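Local atomic coordinates of Exo-poly-alpha-D-galacturonosidase (Thermotoga maritima, PDB entry 3JUR), a protein that probably hydrolyses the alpha-linked galacturonic acid chains of pectin, as a heat-active exopolygalacturonase of glycoside hydrolase family 28. Residues 335-339 with 371-375. Residue numbers count along the deposited sequence, not the author numbering.
Sequences GGYME and PVVRS
Start from two neighbouring rungs of a parallel beta-helix, the fold of family 28 glycoside hydrolases, where strands 337-339 and 372-375 run side by side, 6° apart in direction, with axes 4.7 Å from each other. G335 and G336 lead in with positive phi (57° and 65°), which favours glycine; from Y337 onward the chain is extended. P371 to R374 are extended too, and S375 departs with phi/psi 58°/62°. Y337 sits beside V372 (CA-CA 4.4 Å) and M338 beside V373 (CA-CA 5.0 Å).

Three backbone hydrogen bonds set this register. V372 N donates to G336 O at 3.0 Å and almost straight, M338 N to V372 O at 2.8 Å, and R374 N to M338 O at 3.2 Å. The peptide groups of Y337 and E339 pair with V309 on the preceding strand, those of V373 with K401 on the following one. CA-H groups add to the carbonyls, with Y337 CA 3.1 Å from V372 O and V373 CA 3.5 Å from M338 O.

M338 and V373 lie on the buried face, M338 CE reaching V373 CG2 at 3.7 Å through an m, t, m rotamer. The other face carries Y337, V372, E339 and R374. Y337 CB and V372 CB touch at 3.8 Å, while the p rotamer sends the ring away toward P279 and R310. E339, also p at chi1, meets R374 in a salt bridge, E339 OE1 to R374 NH1 at 2.5 Å, near the guanidinium plane. S375 OG is hydrogen-bonded to D402 OD2.

The backbone groups named here thus pair rung to rung, with apolar contact on the buried face and a salt bridge linking neighbouring coils on the more exposed one.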
ATOM      1  N   GLY D 335      24.452  32.477   6.378  1.00 21.45           N
ATOM      2  CA  GLY D 335      24.888  31.970   7.680  1.00 21.95           C
ATOM      3  C   GLY D 335      23.667  31.675   8.536  1.00 22.30           C
ATOM      4  O   GLY D 335      22.609  31.315   8.010  1.00 22.48           O
ATOM      5  N   GLY D 336      23.811  31.842   9.850  1.00 22.50           N
ATOM      6  CA  GLY D 336      22.724  31.596  10.793  1.00 22.65           C
ATOM      7  C   GLY D 336      22.304  30.141  10.845  1.00 23.01           C
ATOM      8  O   GLY D 336      23.076  29.242  10.476  1.00 23.20           O
ATOM      9  N   TYR D 337      21.076  29.909  11.306  1.00 22.98           N
ATOM     10  CA  TYR D 337      20.545  28.556  11.467  1.00 23.05           C
ATOM     11  C   TYR D 337      19.022  28.513  11.344  1.00 23.06           C
ATOM     12  O   TYR D 337      18.342  29.527  11.514  1.00 23.18           O
ATOM     13  CB  TYR D 337      20.989  27.946  12.811  1.00 23.03           C
ATOM     14  CG  TYR D 337      20.589  28.761  14.025  1.00 23.69           C
ATOM     15  CD1 TYR D 337      19.322  28.611  14.602  1.00 23.76           C
ATOM     16  CD2 TYR D 337      21.471  29.686  14.592  1.00 24.36           C
ATOM     17  CE1 TYR D 337      18.944  29.358  15.712  1.00 24.86           C
ATOM     18  CE2 TYR D 337      21.096  30.446  15.707  1.00 25.64           C
ATOM     19  CZ  TYR D 337      19.826  30.268  16.259  1.00 25.69           C
ATOM     20  OH  TYR D 337      19.435  31.003  17.355  1.00 27.91           O
ATOM     21  N   MET D 338      18.508  27.332  11.016  1.00 23.04           N
ATOM     22  CA  MET D 338      17.101  26.987  11.182  1.00 23.13           C
ATOM     23  C   MET D 338      17.108  25.628  11.851  1.00 23.23           C
ATOM     24  O   MET D 338      17.700  24.677  11.329  1.00 23.29           O
ATOM     25  CB  MET D 338      16.365  26.930   9.830  1.00 23.27           C
ATOM     26  CG  MET D 338      16.373  28.254   9.072  1.00 23.63           C
ATOM     27  SD  MET D 338      15.507  28.212   7.494  1.00 24.23           S
ATOM     28  CE  MET D 338      16.677  27.305   6.496  1.00 21.95           C
ATOM     29  N   GLU D 339      16.497  25.541  13.030  1.00 23.24           N
ATOM     30  CA  GLU D 339      16.528  24.301  13.809  1.00 23.76           C
ATOM     31  C   GLU D 339      15.400  24.207  14.829  1.00 23.30           C
ATOM     32  O   GLU D 339      14.887  25.228  15.284  1.00 22.96           O
ATOM     33  CB  GLU D 339      17.884  24.111  14.504  1.00 24.30           C
ATOM     34  CG  GLU D 339      18.236  25.152  15.542  1.00 26.27           C
ATOM     35  CD  GLU D 339      19.553  24.849  16.240  1.00 29.68           C
ATOM     36  OE1 GLU D 339      20.435  24.219  15.614  1.00 30.28           O
ATOM     37  OE2 GLU D 339      19.711  25.247  17.414  1.00 31.11           O
ATOM     38  N   PRO D 371      24.773  27.905   6.220  1.00 22.48           N
ATOM     39  CA  PRO D 371      23.692  27.863   7.211  1.00 22.40           C
ATOM     40  C   PRO D 371      23.559  26.497   7.883  1.00 22.30           C
ATOM     41  O   PRO D 371      23.744  25.460   7.240  1.00 22.25           O
ATOM     42  CB  PRO D 371      22.442  28.179   6.385  1.00 22.25           C
ATOM     43  CG  PRO D 371      22.780  27.774   5.000  1.00 21.94           C
ATOM     44  CD  PRO D 371      24.262  27.891   4.833  1.00 22.64           C
ATOM     45  N   VAL D 372      23.247  26.504   9.173  1.00 22.24           N
ATOM     46  CA  VAL D 372      22.991  25.266   9.892  1.00 22.20           C
ATOM     47  C   VAL D 372      21.505  24.959   9.731  1.00 22.44           C
ATOM     48  O   VAL D 372      20.665  25.743  10.166  1.00 22.03           O
ATOM     49  CB  VAL D 372      23.369  25.382  11.396  1.00 22.40           C
ATOM     50  CG1 VAL D 372      23.038  24.083  12.135  1.00 22.33           C
ATOM     51  CG2 VAL D 372      24.852  25.738  11.566  1.00 21.60           C
ATOM     52  N   VAL D 373      21.184  23.847   9.069  1.00 22.61           N
ATOM     53  CA  VAL D 373      19.783  23.440   8.871  1.00 22.65           C
ATOM     54  C   VAL D 373      19.624  22.015   9.381  1.00 23.09           C
ATOM     55  O   VAL D 373      20.102  21.054   8.754  1.00 22.98           O
ATOM     56  CB  VAL D 373      19.317  23.560   7.386  1.00 22.50           C
ATOM     57  CG1 VAL D 373      17.837  23.212   7.250  1.00 22.09           C
ATOM     58  CG2 VAL D 373      19.568  24.978   6.841  1.00 22.43           C
ATOM     59  N   ARG D 374      18.984  21.891  10.545  1.00 23.00           N
ATOM     60  CA  ARG D 374      18.819  20.598  11.218  1.00 23.19           C
ATOM     61  C   ARG D 374      17.601  20.528  12.137  1.00 22.73           C
ATOM     62  O   ARG D 374      17.001  21.557  12.476  1.00 22.58           O
ATOM     63  CB  ARG D 374      20.091  20.199  11.978  1.00 23.40           C
ATOM     64  CG  ARG D 374      20.922  21.364  12.471  1.00 26.39           C
ATOM     65  CD  ARG D 374      20.819  21.635  13.959  1.00 31.10           C
ATOM     66  NE  ARG D 374      21.851  20.925  14.711  1.00 33.83           N
ATOM     67  CZ  ARG D 374      22.537  21.424  15.737  1.00 35.19           C
ATOM     68  NH1 ARG D 374      22.333  22.664  16.163  1.00 36.61           N
ATOM     69  NH2 ARG D 374      23.445  20.676  16.343  1.00 34.56           N
ATOM     70  N   SER D 375      17.241  19.304  12.522  1.00 22.13           N
ATOM     71  CA  SER D 375      16.178  19.044  13.504  1.00 22.18           C
ATOM     72  C   SER D 375      14.826  19.632  13.113  1.00 22.29           C
ATOM     73  O   SER D 375      14.287  20.518  13.790  1.00 22.09           O
ATOM     74  CB  SER D 375      16.614  19.513  14.896  1.00 22.05           C
ATOM     75  OG  SER D 375      17.818  18.861  15.238  1.00 22.58           O
TER